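Local coordinates for secreted effector protein SifA (Salmonella typhimurium, PDB 3CXB) that promotes endosomal tubulation and the formation of Salmonella-induced filaments in host epithelial cells, and interacts with the host protein PLEKHM2 (SKIP), at residues Gly192-Asp195 against Gly196-Gln200; Glu24-Trp27 against Lys28-Trp31; Asp136-Lys139 against Ser140-Gln143; Ile68-Glu71 against Leu72-Leu75. All coordinates share one frame; numbering follows the deposited sequence.

Contact 1 (Gly192-Asp195 against Gly196-Gln200)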
loop_
_atom_site.group_PDB
_atom_site.type_symbol
_atom_site.label_atom_id
_atom_site.label_comp_id
_atom_site.label_asym_id
_atom_site.label_seq_id
_atom_site.Cartn_x
_atom_site.Cartn_y
_atom_site.Cartn_z
ATOM N N GLY A 192 14.724 15.605 -13.598
ATOM C CA GLY A 192 13.766 15.629 -14.687
ATOM C C GLY A 192 12.399 15.614 -14.023
ATOM O O GLY A 192 11.423 15.094 -14.563
ATOM N N HIS A 193 12.360 16.198 -12.827
ATOM C CA HIS A 193 11.174 16.291 -11.988
ATOM C C HIS A 193 10.356 15.012 -11.993
ATOM O O HIS A 193 9.590 14.745 -12.917
ATOM C CB HIS A 193 10.309 17.481 -12.396
ATOM C CG HIS A 193 9.817 18.281 -11.231
ATOM N ND1 HIS A 193 8.983 17.756 -10.267
ATOM C CD2 HIS A 193 10.070 19.556 -10.855
ATOM C CE1 HIS A 193 8.743 18.674 -9.347
ATOM N NE2 HIS A 193 9.391 19.776 -9.681
ATOM N N LEU A 194 10.541 14.231 -10.935
ATOM C CA LEU A 194 9.870 12.953 -10.747
ATOM C C LEU A 194 8.475 12.823 -11.358
ATOM O O LEU A 194 8.096 11.744 -11.810
ATOM C CB LEU A 194 9.812 12.628 -9.248
ATOM C CG LEU A 194 8.457 12.461 -8.555
ATOM C CD1 LEU A 194 8.696 11.900 -7.173
ATOM C CD2 LEU A 194 7.716 13.786 -8.471
ATOM N N ASP A 195 7.716 13.913 -11.374
ATOM C CA ASP A 195 6.363 13.891 -11.924
ATOM C C ASP A 195 6.294 13.071 -13.204
ATOM O O ASP A 195 5.246 12.530 -13.553
ATOM C CB ASP A 195 5.881 15.317 -12.199
ATOM C CG ASP A 195 5.803 16.164 -10.937
ATOM O OD1 ASP A 195 5.062 15.774 -10.006
ATOM O OD2 ASP A 195 6.482 17.215 -10.874
ATOM N N GLY A 196 7.420 12.977 -13.899
ATOM C CA GLY A 196 7.460 12.222 -15.134
ATOM C C GLY A 196 7.691 10.743 -14.908
ATOM O O GLY A 196 7.015 9.907 -15.506
ATOM N N TRP A 197 8.647 10.416 -14.045
ATOM C CA TRP A 197 8.965 9.023 -13.745
ATOM C C TRP A 197 7.729 8.242 -13.264
ATOM O O TRP A 197 7.625 7.031 -13.474
ATOM C CB TRP A 197 10.088 8.964 -12.693
ATOM C CG TRP A 197 9.661 8.365 -11.407
ATOM C CD1 TRP A 197 8.710 8.849 -10.550
ATOM C CD2 TRP A 197 10.103 7.126 -10.855
ATOM N NE1 TRP A 197 8.524 7.978 -9.503
ATOM C CE2 TRP A 197 9.368 6.913 -9.664
ATOM C CE3 TRP A 197 11.045 6.172 -11.251
ATOM C CZ2 TRP A 197 9.546 5.782 -8.866
ATOM C CZ3 TRP A 197 11.224 5.046 -10.455
ATOM C CH2 TRP A 197 10.474 4.862 -9.274
ATOM N N LYS A 198 6.802 8.948 -12.620
ATOM C CA LYS A 198 5.582 8.337 -12.107
ATOM C C LYS A 198 4.740 7.746 -13.221
ATOM O O LYS A 198 4.082 6.727 -13.039
ATOM C CB LYS A 198 4.746 9.365 -11.348
ATOM C CG LYS A 198 5.371 9.845 -10.059
ATOM C CD LYS A 198 4.391 10.724 -9.323
ATOM C CE LYS A 198 4.998 11.329 -8.084
ATOM N NZ LYS A 198 4.031 12.261 -7.424
ATOM N N ALA A 199 4.753 8.399 -14.375
ATOM C CA ALA A 199 3.980 7.925 -15.508
ATOM C C ALA A 199 4.629 6.671 -16.075
ATOM O O ALA A 199 3.950 5.781 -16.590
ATOM C CB ALA A 199 3.902 9.012 -16.568
ATOM N N GLN A 200 5.947 6.602 -15.957
ATOM C CA GLN A 200 6.699 5.464 -16.463
ATOM C C GLN A 200 6.504 4.260 -15.556
ATOM O O GLN A 200 5.949 3.241 -15.969
ATOM C CB GLN A 200 8.190 5.816 -16.538
ATOM C CG GLN A 200 9.067 4.714 -17.125
ATOM C CD GLN A 200 8.678 4.340 -18.554
ATOM O OE1 GLN A 200 8.668 5.186 -19.451
ATOM N NE2 GLN A 200 8.358 3.068 -18.769
#
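Lys198 lays its aliphatic chain back over Leu194, at the point where the loop after helix 180-187 passes into helix 197-220. Followed outward, its CB lies 3.9 Å from the carbonyl O of Asp195, and the next carbon, CG, is 3.8 Å from Leu194 O. CG stands opposite its own carbonyl carbon (chi1 -68°), and the extended chain beyond it carries CE to the leucine side chain. There CE meets the branch of Leu194, 3.7 Å from its CG and about as far from CD2. At the tip, NZ is 4.1 Å from Leu194 CD2. The carboxylate of Asp195 may weakly favour this placing of the ammonium group, although OD1 stays 4.5 Å from Lys198 NZ, beyond a salt bridge.

Leu194 also reaches the indole of Trp197, its CG 4.1 Å from Trp197 CD1. The carbonyl of Leu194 serves both neighbours. Its O accepts the backbone N-H of Lys198 at 3.2 Å, with an N-H...O angle of 155°, and it also faces the CD1 edge of the Trp197 ring, in the plane of the indole. Trp197 itself is buried: its ring meets that of His255, and it packs on Ile258 and Met261 of helix 258-267. Leu194 is tied back by a backbone hydrogen bond with Glu188. The i to i+4 bond from Lys198 N to Leu194 O is that of the first turn of an alpha-helix, here the opening of helix 197-220.

Contact 2 (Glu24-Trp27 against Lys28-Trp31)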
loop_
_atom_site.group_PDB
_atom_site.type_symbol
_atom_site.label_atom_id
_atom_site.label_comp_id
_atom_site.label_asym_id
_atom_site.label_seq_id
_atom_site.Cartn_x
_atom_site.Cartn_y
_atom_site.Cartn_z
ATOM N N GLU A 24 -24.529 6.633 14.719
ATOM C CA GLU A 24 -24.236 6.260 16.098
ATOM C C GLU A 24 -24.030 7.501 16.953
ATOM O O GLU A 24 -23.755 8.586 16.443
ATOM C CB GLU A 24 -22.974 5.394 16.171
ATOM C CG GLU A 24 -23.027 4.100 15.361
ATOM C CD GLU A 24 -24.055 3.106 15.881
ATOM O OE1 GLU A 24 -24.205 2.028 15.271
ATOM O OE2 GLU A 24 -24.716 3.396 16.898
ATOM N N ALA A 25 -24.151 7.332 18.261
ATOM C CA ALA A 25 -23.976 8.450 19.157
ATOM C C ALA A 25 -22.616 9.076 18.914
ATOM O O ALA A 25 -22.531 10.256 18.587
ATOM C CB ALA A 25 -24.103 8.006 20.585
ATOM N N TRP A 26 -21.543 8.304 19.052
ATOM C CA TRP A 26 -20.228 8.889 18.823
ATOM C C TRP A 26 -19.991 9.324 17.366
ATOM O O TRP A 26 -19.125 10.150 17.096
ATOM C CB TRP A 26 -19.136 7.939 19.296
ATOM C CG TRP A 26 -19.165 7.743 20.778
ATOM C CD1 TRP A 26 -19.492 6.599 21.446
ATOM C CD2 TRP A 26 -18.875 8.723 21.782
ATOM N NE1 TRP A 26 -19.423 6.804 22.804
ATOM C CE2 TRP A 26 -19.048 8.099 23.038
ATOM C CE3 TRP A 26 -18.487 10.068 21.743
ATOM C CZ2 TRP A 26 -18.842 8.778 24.248
ATOM C CZ3 TRP A 26 -18.283 10.744 22.954
ATOM C CH2 TRP A 26 -18.462 10.095 24.184
ATOM N N TRP A 27 -20.760 8.793 16.422
ATOM C CA TRP A 27 -20.590 9.195 15.035
ATOM C C TRP A 27 -21.162 10.612 14.859
ATOM O O TRP A 27 -20.486 11.499 14.317
ATOM C CB TRP A 27 -21.301 8.202 14.111
ATOM C CG TRP A 27 -21.079 8.432 12.642
ATOM C CD1 TRP A 27 -20.331 9.417 12.065
ATOM C CD2 TRP A 27 -21.661 7.688 11.560
ATOM N NE1 TRP A 27 -20.416 9.343 10.694
ATOM C CE2 TRP A 27 -21.229 8.290 10.359
ATOM C CE3 TRP A 27 -22.504 6.574 11.490
ATOM C CZ2 TRP A 27 -21.619 7.813 9.099
ATOM C CZ3 TRP A 27 -22.890 6.101 10.231
ATOM C CH2 TRP A 27 -22.448 6.720 9.060
ATOM N N LYS A 28 -22.392 10.834 15.329
ATOM C CA LYS A 28 -23.024 12.155 15.218
ATOM C C LYS A 28 -22.212 13.245 15.911
ATOM O O LYS A 28 -22.172 14.388 15.455
ATOM C CB LYS A 28 -24.441 12.149 15.800
ATOM C CG LYS A 28 -25.439 11.466 14.927
ATOM C CD LYS A 28 -26.807 11.493 15.542
ATOM C CE LYS A 28 -27.775 10.630 14.727
ATOM N NZ LYS A 28 -29.166 10.635 15.278
ATOM N N VAL A 29 -21.574 12.892 17.019
ATOM C CA VAL A 29 -20.759 13.851 17.733
ATOM C C VAL A 29 -19.473 14.096 16.939
ATOM O O VAL A 29 -18.959 15.208 16.907
ATOM C CB VAL A 29 -20.434 13.349 19.176
ATOM C CG1 VAL A 29 -19.864 11.972 19.121
ATOM C CG2 VAL A 29 -19.443 14.271 19.860
ATOM N N LEU A 30 -18.963 13.066 16.276
ATOM C CA LEU A 30 -17.730 13.231 15.517
ATOM C C LEU A 30 -18.006 14.003 14.253
ATOM O O LEU A 30 -17.234 14.872 13.862
ATOM C CB LEU A 30 -17.123 11.879 15.143
ATOM C CG LEU A 30 -15.978 12.024 14.136
ATOM C CD1 LEU A 30 -14.891 12.903 14.724
ATOM C CD2 LEU A 30 -15.416 10.688 13.795
ATOM N N TRP A 31 -19.125 13.676 13.621
ATOM C CA TRP A 31 -19.487 14.325 12.379
ATOM C C TRP A 31 -19.793 15.794 12.576
ATOM O O TRP A 31 -19.446 16.623 11.733
ATOM C CB TRP A 31 -20.681 13.629 11.741
ATOM C CG TRP A 31 -21.019 14.201 10.405
ATOM C CD1 TRP A 31 -22.160 14.865 10.065
ATOM C CD2 TRP A 31 -20.184 14.210 9.244
ATOM N NE1 TRP A 31 -22.089 15.293 8.765
ATOM C CE2 TRP A 31 -20.886 14.901 8.235
ATOM C CE3 TRP A 31 -18.907 13.705 8.957
ATOM C CZ2 TRP A 31 -20.356 15.101 6.960
ATOM C CZ3 TRP A 31 -18.379 13.907 7.693
ATOM C CH2 TRP A 31 -19.106 14.599 6.710
#
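Trp26 and Val29 lie side by side and point the same way from helix 25-34. CG of Trp26 is anti to its carbonyl carbon (chi1 -66°), turning CE3 of the indole toward Val29 CG1, which approaches obliquely to the ring plane. The exact place of CG1 is doubtful, since it also sits too close to Trp26 O. Beyond this pair, Trp26 packs on Asn126 and Tyr128 of strand 126-132.

Trp27 and Trp31, one turn apart, share a first torsion: in each, CG is anti to the backbone N (chi1 -174° and -175°). Their rings do not meet; instead CD1 of Trp27 lies 4.2 Å from CB of Trp31. Trp27, buried, stacks on Phe55, while Trp31 makes a cation-pi contact with Lys23, and both touch Leu50 of helix 42-54. Lys28 extends fully, and its NZ makes a weak hydrogen bond to Asn21 OD1.

Backbone bonds hold the side chains at this spacing. Lys28 N donates to Glu24 O at 2.9 Å, and Trp31 N to Trp27 O at 2.7 Å. With Glu24 at the N-cap position, these i to i+4 bonds are those of the first turns of an alpha-helix, here helix 25-34, with Trp27 and Trp31 turned to helix 42-54.

Contact 3 (Asp136-Lys139 against Ser140-Gln143); sequences DILK and SHPQ
Leu138 and His141 both set CG opposite their own carbonyl carbon, with chi1 of -60° and -63°, and this brings their side chains together across a type I beta turn that runs from Leu138 to His141. The turn belongs to the loop joining strand 126-132 to strand 145-153. The two side chains cross obliquely: CD2 of Leu138 comes up to the edge of the imidazole, near its plane, and lies 4.1 Å from His141 CD2, while Leu138 CB is 4.2 Å from the same ring atom. Both residues also touch Met286 of helix 283-303, where Leu138, which is buried, packs on Ile290 as well.

The turn is closed by His141 N, which donates to Leu138 O at 3.1 Å. The N-H approaches from well above the carbonyl plane, 61° out of it.

Just ahead of it, Asp136 forms an Asx turn. Its OD2 accepts the N-H of Leu138 at 3.0 Å from above the carboxylate plane, and also accepts from Ala146 N at the start of strand 145-153. Two backbone donors therefore hold this one oxygen, which probably fixes the rotation of the carboxylate and fastens the turn to the strand. Lys139 gives NZ to the carbonyl O of Arg134. Ser140 places its hydroxyl between its backbone N and carbonyl carbon; OG, weakly hydrogen-bonded to Glu289 OE2, stands 3.9 Å above one face of the His141 ring, offset toward the rim.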
loop_
_atom_site.group_PDB
_atom_site.type_symbol
_atom_site.label_atom_id
_atom_site.label_comp_id
_atom_site.label_asym_id
_atom_site.label_seq_id
_atom_site.Cartn_x
_atom_site.Cartn_y
_atom_site.Cartn_z
ATOM N N ASP A 136 3.321 -10.511 7.946
ATOM C CA ASP A 136 4.454 -11.380 7.696
ATOM C C ASP A 136 4.525 -11.439 6.197
ATOM O O ASP A 136 3.741 -12.136 5.555
ATOM C CB ASP A 136 4.258 -12.789 8.249
ATOM C CG ASP A 136 5.458 -13.702 7.948
ATOM O OD1 ASP A 136 5.388 -14.928 8.186
ATOM O OD2 ASP A 136 6.490 -13.185 7.468
ATOM N N ILE A 137 5.466 -10.688 5.639
ATOM C CA ILE A 137 5.611 -10.626 4.203
ATOM C C ILE A 137 6.194 -11.902 3.625
ATOM O O ILE A 137 6.209 -12.084 2.412
ATOM C CB ILE A 137 6.472 -9.406 3.799
ATOM C CG1 ILE A 137 7.932 -9.629 4.209
ATOM C CG2 ILE A 137 5.907 -8.138 4.460
ATOM C CD1 ILE A 137 8.876 -8.554 3.685
ATOM N N LEU A 138 6.652 -12.791 4.502
ATOM C CA LEU A 138 7.246 -14.068 4.091
ATOM C C LEU A 138 6.294 -15.164 4.497
ATOM O O LEU A 138 6.650 -16.078 5.251
ATOM C CB LEU A 138 8.585 -14.277 4.792
ATOM C CG LEU A 138 9.649 -13.211 4.527
ATOM C CD1 LEU A 138 10.791 -13.450 5.479
ATOM C CD2 LEU A 138 10.130 -13.266 3.081
ATOM N N LYS A 139 5.071 -15.053 3.995
ATOM C CA LYS A 139 4.027 -16.008 4.309
ATOM C C LYS A 139 4.363 -17.411 3.817
ATOM O O LYS A 139 4.156 -18.387 4.529
ATOM C CB LYS A 139 2.705 -15.529 3.709
ATOM C CG LYS A 139 1.532 -15.578 4.685
ATOM C CD LYS A 139 1.724 -14.632 5.849
ATOM C CE LYS A 139 0.603 -14.795 6.843
ATOM N NZ LYS A 139 0.727 -13.882 8.004
ATOM N N SER A 140 4.897 -17.506 2.604
ATOM C CA SER A 140 5.259 -18.790 2.022
ATOM C C SER A 140 6.443 -19.458 2.719
ATOM O O SER A 140 6.879 -20.531 2.311
ATOM C CB SER A 140 5.572 -18.619 0.538
ATOM O OG SER A 140 6.591 -17.654 0.339
ATOM N N HIS A 141 6.973 -18.820 3.756
ATOM C CA HIS A 141 8.090 -19.386 4.498
ATOM C C HIS A 141 7.687 -19.541 5.950
ATOM O O HIS A 141 7.516 -18.560 6.672
ATOM C CB HIS A 141 9.320 -18.493 4.390
ATOM C CG HIS A 141 9.828 -18.348 2.992
ATOM N ND1 HIS A 141 10.216 -19.426 2.226
ATOM C CD2 HIS A 141 9.995 -17.252 2.211
ATOM C CE1 HIS A 141 10.601 -19.002 1.036
ATOM N NE2 HIS A 141 10.477 -17.687 1.001
ATOM N N PRO A 142 7.524 -20.795 6.393
ATOM C CA PRO A 142 7.135 -21.178 7.751
ATOM C C PRO A 142 8.140 -20.791 8.832
ATOM O O PRO A 142 7.804 -20.065 9.767
ATOM C CB PRO A 142 6.964 -22.688 7.639
ATOM C CG PRO A 142 7.997 -23.057 6.615
ATOM C CD PRO A 142 7.770 -21.992 5.569
ATOM N N GLN A 143 9.367 -21.278 8.705
ATOM C CA GLN A 143 10.402 -20.987 9.687
ATOM C C GLN A 143 11.038 -19.623 9.484
ATOM O O GLN A 143 12.239 -19.455 9.692
ATOM C CB GLN A 143 11.483 -22.068 9.642
ATOM C CG GLN A 143 11.140 -23.329 10.421
ATOM C CD GLN A 143 11.895 -23.423 11.737
ATOM O OE1 GLN A 143 11.858 -22.504 12.555
ATOM N NE2 GLN A 143 12.585 -24.540 11.944
#

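Contact 4 (Ile68-Glu71 against Leu72-Leu75); sequences IFFE and LKEL
Phe70 O accepts the backbone N-H of Glu74 at 2.7 Å, the shortest of four i to i+4 bonds that join residues 68-71 to residues 72-75. One residue earlier Lys73 N bonds to Phe69 O at 3.0 Å.

Beside these bonds the side chains of Phe70 and Lys73 run together in the same direction. Lys73 turns its CG anti to the backbone N (chi1 -174°) and then extends, which carries its CD alongside the phenyl ring, 3.9 Å from Phe70 CD1. Its ammonium group goes on to a salt bridge with Asp157. The Phe70 ring is also met by Phe69, whose CD2 lies 3.7 Å above one face, over the centre.

All of this belongs to the last turns of helix 62-75, which touches helix 42-54 with Ile68 and Leu72, and strands 84-87 and 145-153 with Phe70. Ile68 and Leu72 stand one turn apart, Ile68 CG2 lying 4.3 Å from Leu72 CD1. Glu71 runs extended beyond CG, and its OE2 forms a salt bridge with Arg64 NH2, two turns earlier in the same helix.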
loop_
_atom_site.group_PDB
_atom_site.type_symbol
_atom_site.label_atom_id
_atom_site.label_comp_id
_atom_site.label_asym_id
_atom_site.label_seq_id
_atom_site.Cartn_x
_atom_site.Cartn_y
_atom_site.Cartn_z
ATOM N N ILE A 68 -8.157 5.141 4.037
ATOM C CA ILE A 68 -9.327 5.929 4.376
ATOM C C ILE A 68 -8.949 7.200 5.070
ATOM O O ILE A 68 -9.592 8.248 4.894
ATOM C CB ILE A 68 -10.303 5.141 5.255
ATOM C CG1 ILE A 68 -10.720 3.854 4.526
ATOM C CG2 ILE A 68 -11.538 5.984 5.525
ATOM C CD1 ILE A 68 -11.548 2.877 5.384
ATOM N N PHE A 69 -7.888 7.106 5.856
ATOM C CA PHE A 69 -7.410 8.260 6.584
ATOM C C PHE A 69 -7.070 9.369 5.578
ATOM O O PHE A 69 -7.553 10.495 5.694
ATOM C CB PHE A 69 -6.170 7.885 7.392
ATOM C CG PHE A 69 -5.615 9.021 8.185
ATOM C CD1 PHE A 69 -6.243 9.439 9.356
ATOM C CD2 PHE A 69 -4.462 9.679 7.759
ATOM C CE1 PHE A 69 -5.738 10.490 10.104
ATOM C CE2 PHE A 69 -3.947 10.735 8.500
ATOM C CZ PHE A 69 -4.594 11.142 9.686
ATOM N N PHE A 70 -6.260 9.035 4.574
ATOM C CA PHE A 70 -5.857 10.023 3.578
ATOM C C PHE A 70 -6.952 10.422 2.599
ATOM O O PHE A 70 -6.916 11.500 2.018
ATOM C CB PHE A 70 -4.595 9.541 2.865
ATOM C CG PHE A 70 -3.384 9.576 3.754
ATOM C CD1 PHE A 70 -2.740 10.775 4.028
ATOM C CD2 PHE A 70 -2.939 8.432 4.393
ATOM C CE1 PHE A 70 -1.699 10.833 4.952
ATOM C CE2 PHE A 70 -1.885 8.491 5.329
ATOM C CZ PHE A 70 -1.265 9.686 5.596
ATOM N N GLU A 71 -7.942 9.565 2.414
ATOM C CA GLU A 71 -9.024 9.954 1.529
ATOM C C GLU A 71 -9.719 11.097 2.274
ATOM O O GLU A 71 -10.194 12.058 1.679
ATOM C CB GLU A 71 -9.980 8.775 1.286
ATOM C CG GLU A 71 -9.545 7.837 0.137
ATOM C CD GLU A 71 -10.367 6.547 0.037
ATOM O OE1 GLU A 71 -11.618 6.625 0.117
ATOM O OE2 GLU A 71 -9.762 5.458 -0.142
ATOM N N LEU A 72 -9.759 10.996 3.594
ATOM C CA LEU A 72 -10.384 12.040 4.377
ATOM C C LEU A 72 -9.536 13.305 4.281
ATOM O O LEU A 72 -10.042 14.380 3.972
ATOM C CB LEU A 72 -10.520 11.603 5.841
ATOM C CG LEU A 72 -11.584 10.532 6.098
ATOM C CD1 LEU A 72 -11.350 9.866 7.434
ATOM C CD2 LEU A 72 -12.989 11.172 6.049
ATOM N N LYS A 73 -8.239 13.166 4.538
ATOM C CA LYS A 73 -7.343 14.306 4.491
ATOM C C LYS A 73 -7.451 14.986 3.132
ATOM O O LYS A 73 -7.591 16.206 3.039
ATOM C CB LYS A 73 -5.916 13.855 4.740
ATOM C CG LYS A 73 -4.940 15.003 4.863
ATOM C CD LYS A 73 -3.527 14.480 5.066
ATOM C CE LYS A 73 -2.487 15.574 4.955
ATOM N NZ LYS A 73 -1.129 14.960 4.876
ATOM N N GLU A 74 -7.413 14.187 2.078
ATOM C CA GLU A 74 -7.524 14.704 0.724
ATOM C C GLU A 74 -8.898 15.365 0.510
ATOM O O GLU A 74 -9.007 16.344 -0.221
ATOM C CB GLU A 74 -7.298 13.564 -0.276
ATOM C CG GLU A 74 -6.804 13.984 -1.661
ATOM C CD GLU A 74 -7.853 14.738 -2.483
ATOM O OE1 GLU A 74 -9.009 14.265 -2.571
ATOM O OE2 GLU A 74 -7.522 15.801 -3.058
ATOM N N LEU A 75 -9.944 14.856 1.153
ATOM C CA LEU A 75 -11.276 15.447 0.981
ATOM C C LEU A 75 -11.473 16.773 1.715
ATOM O O LEU A 75 -12.318 17.588 1.342
ATOM C CB LEU A 75 -12.370 14.479 1.445
ATOM C CG LEU A 75 -12.636 13.246 0.579
ATOM C CD1 LEU A 75 -13.667 12.351 1.263
ATOM C CD2 LEU A 75 -13.120 13.683 -0.802
#

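From the N terminus the chain enters contact 2 in helix 25-34, then contact 4 at the end of helix 62-75, contact 3 in the loop between strands 126-132 and 145-153, and contact 1 at the entry to helix 197-220. They follow in series, none nested or crossing, and contact 3 closes a type I beta turn. Contacts 2 and 4 are nearest neighbours, their centres about 18 Å apart, and both helices pack on helix 42-54. Contacts 3 and 4 lie on opposite sides of the chain's centre, yet both touch strand 145-153. Contact 3 joins that strand to helix 283-303, and contact 1 places helix 197-220 against helix 258-267.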